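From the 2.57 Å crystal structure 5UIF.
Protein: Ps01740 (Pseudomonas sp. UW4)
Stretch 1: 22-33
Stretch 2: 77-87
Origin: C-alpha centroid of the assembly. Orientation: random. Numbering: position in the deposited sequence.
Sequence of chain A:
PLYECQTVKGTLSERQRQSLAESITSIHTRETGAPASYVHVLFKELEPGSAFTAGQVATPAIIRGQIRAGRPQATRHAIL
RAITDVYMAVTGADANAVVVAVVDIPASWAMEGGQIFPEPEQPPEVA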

# COMPACT_ATOMS: atom_id res chain seq x y z
N GLU A 22 8.71 -13.60 -12.36
CA GLU A 22 9.01 -15.03 -12.38
C GLU A 22 9.93 -15.40 -11.22
O GLU A 22 9.78 -16.45 -10.61
N SER A 23 10.89 -14.52 -10.93
CA SER A 23 11.86 -14.76 -9.87
C SER A 23 11.20 -14.75 -8.49
O SER A 23 11.39 -15.67 -7.70
N ILE A 24 10.43 -13.70 -8.22
CA ILE A 24 9.73 -13.56 -6.95
C ILE A 24 8.78 -14.74 -6.70
O ILE A 24 8.72 -15.28 -5.60
N THR A 25 8.05 -15.13 -7.75
CA THR A 25 7.13 -16.25 -7.67
C THR A 25 7.86 -17.54 -7.28
O THR A 25 7.41 -18.26 -6.39
N SER A 26 8.97 -17.80 -7.95
CA SER A 26 9.77 -18.99 -7.68
C SER A 26 10.31 -19.01 -6.25
O SER A 26 10.31 -20.05 -5.59
N ILE A 27 10.75 -17.85 -5.78
CA ILE A 27 11.30 -17.72 -4.43
C ILE A 27 10.23 -17.97 -3.37
O ILE A 27 10.48 -18.64 -2.37
N HIS A 28 9.03 -17.45 -3.61
CA HIS A 28 7.93 -17.61 -2.66
C HIS A 28 7.40 -19.04 -2.60
O HIS A 28 7.20 -19.59 -1.52
N THR A 29 7.17 -19.63 -3.77
CA THR A 29 6.62 -20.98 -3.86
C THR A 29 7.55 -22.02 -3.24
O THR A 29 7.10 -23.08 -2.80
N ARG A 30 8.84 -21.71 -3.21
CA ARG A 30 9.84 -22.63 -2.67
C ARG A 30 9.91 -22.55 -1.15
O ARG A 30 9.87 -23.57 -0.46
N GLU A 31 10.03 -21.33 -0.63
CA GLU A 31 10.24 -21.12 0.80
C GLU A 31 8.98 -21.38 1.63
O GLU A 31 9.07 -21.78 2.79
N THR A 32 7.82 -21.13 1.03
CA THR A 32 6.56 -21.29 1.75
C THR A 32 5.86 -22.59 1.40
O THR A 32 5.08 -23.13 2.20
N GLY A 33 6.12 -23.11 0.21
CA GLY A 33 5.49 -24.33 -0.25
C GLY A 33 4.06 -24.08 -0.71
O GLY A 33 3.20 -24.95 -0.61
N HIS A 77 13.22 -14.42 6.22
CA HIS A 77 14.54 -13.88 5.92
C HIS A 77 15.07 -14.39 4.59
O HIS A 77 15.70 -13.65 3.83
N ALA A 78 14.82 -15.67 4.31
CA ALA A 78 15.24 -16.28 3.06
C ALA A 78 14.55 -15.62 1.88
O ALA A 78 15.15 -15.44 0.81
N ILE A 79 13.29 -15.25 2.07
CA ILE A 79 12.53 -14.55 1.03
C ILE A 79 13.06 -13.14 0.85
O ILE A 79 13.25 -12.68 -0.28
N LEU A 80 13.30 -12.45 1.97
CA LEU A 80 13.85 -11.10 1.95
C LEU A 80 15.17 -11.02 1.20
O LEU A 80 15.36 -10.18 0.32
N ARG A 81 16.09 -11.92 1.56
CA ARG A 81 17.43 -11.94 0.98
C ARG A 81 17.42 -12.20 -0.52
O ARG A 81 18.08 -11.50 -1.28
N ALA A 82 16.68 -13.22 -0.92
CA ALA A 82 16.65 -13.65 -2.32
C ALA A 82 16.09 -12.56 -3.23
O ALA A 82 16.65 -12.29 -4.29
N ILE A 83 14.99 -11.95 -2.82
CA ILE A 83 14.37 -10.87 -3.59
C ILE A 83 15.32 -9.69 -3.75
O ILE A 83 15.46 -9.13 -4.83
N THR A 84 15.99 -9.33 -2.65
CA THR A 84 16.93 -8.21 -2.66
C THR A 84 18.11 -8.47 -3.59
O THR A 84 18.48 -7.61 -4.39
N ASP A 85 18.70 -9.66 -3.49
CA ASP A 85 19.82 -10.05 -4.34
C ASP A 85 19.44 -10.05 -5.81
O ASP A 85 20.21 -9.60 -6.66
N VAL A 86 18.24 -10.54 -6.10
CA VAL A 86 17.75 -10.63 -7.47
C VAL A 86 17.53 -9.25 -8.08
O VAL A 86 17.95 -8.99 -9.21
N TYR A 87 16.87 -8.36 -7.34
CA TYR A 87 16.57 -7.03 -7.85
C TYR A 87 17.83 -6.24 -8.16
O TYR A 87 17.89 -5.52 -9.16

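Two helices run nearly antiparallel here, their directions 162° apart and their axes 9.8 Å at closest approach, and no hydrogen bond joins one to the other. The contact is made by packing, and its rule is simple: one large knob, a hole with one small residue, Ala82, in its wall, and no hydrogen bond or salt bridge from one helix to the other.

The knob is Ile27. Its CA-to-CB bond points toward the second helix, and with chi1 m and chi2 t the side chain sits among Ile79, Ala82, Ile83 and Val86. Ile27 CD1 lies 3.6 Å from Ala82 CB, 4.2 Å from Ile83 CG1 and 4.2 Å from Val86 CG2. Ile27 CG2 also touches Ala82 CB, at 3.7 Å, and comes within 4.1 Å of Ile79 CA, close enough to rest on the backbone itself. Ala82 also points toward the first helix, and its lone methyl forms a shallow wall of the hole.

Ile79 gives the matching surface from the second helix, with as much area covered as Ile27. It leaves its backbone sideways, but the m, t rotamer brings its end nearer to the first helix. Ile79 CG1 packs 3.8 Å from Glu31 CB, while Ile79 CD1 reaches Thr32 CG2 at 3.9 Å and meets the His28 ring obliquely, 4.4 Å from His28 ND1. Glu31 and Thr32 thus lend carbon to the apolar seam; Thr32 OG1 meanwhile donates to His28 O at 2.6 Å, and His28 ND1 is hydrogen-bonded elsewhere in the structure.

Ile83 follows the same plan one turn on, sideways at its base, m, t in rotamer, its end nearer the partner. Besides lining the hole for Ile27, it places CG1 4.4 Å from Ile24 CG1, a looser contact between two buried side chains.

The ends of the seam are more polar. Ser23, chi1 t, has its CA-to-CB bond toward the second helix, as Val86, also t, has toward the first, and Ser23 OG sits 3.3 Å from Val86 CG1, a contact of hydroxyl with methyl. At the other end Glu31, with chi1 and chi2 both m, sets OE1 3.5 Å from Ala78 CB, the methyl of a residue whose CA-to-CB bond points toward the first helix. Its charge is answered within its own helix: Arg30 NE makes a salt bridge to Glu31 OE2 at 2.9 Å, and the guanidinium edge lies beside Ala82, with Arg30 NH2 4.3 Å from Ala82 CB.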

# COMPACT_ATOMS: atom_id res chain seq x y z
CB GLU A 22 9.66 -15.43 -13.71
CG GLU A 22 8.72 -15.40 -14.90
CD GLU A 22 9.41 -15.77 -16.19
OE1 GLU A 22 10.63 -15.52 -16.31
OE2 GLU A 22 8.74 -16.32 -17.10
CB SER A 23 12.98 -13.72 -9.92
OG SER A 23 13.91 -13.92 -8.87
CB ILE A 24 8.93 -12.24 -6.88
CG1 ILE A 24 9.89 -11.05 -6.80
CG2 ILE A 24 7.99 -12.23 -5.68
CD1 ILE A 24 9.20 -9.70 -6.83
CB THR A 25 6.39 -16.47 -9.00
OG1 THR A 25 5.78 -15.24 -9.42
CG2 THR A 25 5.32 -17.54 -8.85
CB SER A 26 10.94 -19.09 -8.66
OG SER A 26 11.76 -20.20 -8.37
CB ILE A 27 11.92 -16.32 -4.22
CG1 ILE A 27 13.13 -16.13 -5.13
CG2 ILE A 27 12.33 -16.12 -2.77
CD1 ILE A 27 13.58 -14.70 -5.27
CB HIS A 28 6.78 -16.65 -2.99
CG HIS A 28 5.63 -16.75 -2.05
ND1 HIS A 28 5.55 -16.01 -0.89
CD2 HIS A 28 4.50 -17.51 -2.09
CE1 HIS A 28 4.43 -16.31 -0.26
NE2 HIS A 28 3.78 -17.21 -0.96
CB THR A 29 6.34 -21.38 -5.32
OG1 THR A 29 7.54 -21.26 -6.09
CG2 THR A 29 5.26 -20.49 -5.92
CB ARG A 30 11.21 -22.33 -3.27
CG ARG A 30 12.35 -23.09 -2.63
CD ARG A 30 13.69 -22.52 -3.05
NE ARG A 30 13.92 -21.20 -2.48
CZ ARG A 30 14.47 -20.19 -3.14
NH1 ARG A 30 14.86 -20.34 -4.40
NH2 ARG A 30 14.64 -19.01 -2.54
CB GLU A 31 10.75 -19.70 1.06
CG GLU A 31 12.10 -19.40 0.43
CD GLU A 31 13.22 -20.24 1.03
OE1 GLU A 31 13.10 -20.64 2.21
OE2 GLU A 31 14.22 -20.50 0.33
CB THR A 32 5.60 -20.12 1.46
OG1 THR A 32 5.18 -20.17 0.09
CG2 THR A 32 6.29 -18.79 1.72
CB HIS A 77 15.52 -14.22 7.04
CG HIS A 77 16.94 -13.83 6.75
ND1 HIS A 77 17.40 -12.54 6.91
CD2 HIS A 77 17.99 -14.55 6.31
CE1 HIS A 77 18.68 -12.49 6.58
NE2 HIS A 77 19.06 -13.70 6.21
CB ALA A 78 14.95 -17.77 3.08
CB ILE A 79 11.03 -14.50 1.37
CG1 ILE A 79 10.46 -15.91 1.52
CG2 ILE A 79 10.26 -13.73 0.30
CD1 ILE A 79 9.00 -15.95 1.90
CB LEU A 80 14.04 -10.58 3.38
CG LEU A 80 12.80 -10.10 4.13
CD1 LEU A 80 13.13 -9.87 5.60
CD2 LEU A 80 12.26 -8.82 3.51
CB ARG A 81 18.28 -13.00 1.68
CG ARG A 81 19.39 -12.43 2.55
CD ARG A 81 20.44 -11.75 1.69
NE ARG A 81 21.28 -10.86 2.48
CZ ARG A 81 21.22 -9.54 2.45
NH1 ARG A 81 20.34 -8.94 1.66
NH2 ARG A 81 22.02 -8.81 3.21
CB ALA A 82 15.83 -14.93 -2.45
CB ILE A 83 13.06 -10.40 -2.94
CG1 ILE A 83 11.99 -11.49 -3.01
CG2 ILE A 83 12.55 -9.13 -3.61
CD1 ILE A 83 10.69 -11.12 -2.34
CB THR A 84 17.47 -7.93 -1.24
OG1 THR A 84 16.37 -7.76 -0.34
CG2 THR A 84 18.33 -6.67 -1.24
CB ASP A 85 20.34 -11.43 -3.94
CG ASP A 85 21.18 -11.41 -2.68
OD1 ASP A 85 21.78 -10.35 -2.39
OD2 ASP A 85 21.25 -12.44 -1.99
CB VAL A 86 16.44 -11.44 -7.54
CG1 VAL A 86 15.67 -11.12 -8.82
CG2 VAL A 86 16.73 -12.93 -7.45
CB TYR A 87 15.70 -6.24 -6.86
CG TYR A 87 15.31 -4.88 -7.38
CD1 TYR A 87 14.19 -4.72 -8.19
CD2 TYR A 87 16.06 -3.75 -7.07
CE1 TYR A 87 13.84 -3.48 -8.68
CE2 TYR A 87 15.72 -2.51 -7.56
CZ TYR A 87 14.60 -2.38 -8.36
OH TYR A 87 14.25 -1.14 -8.84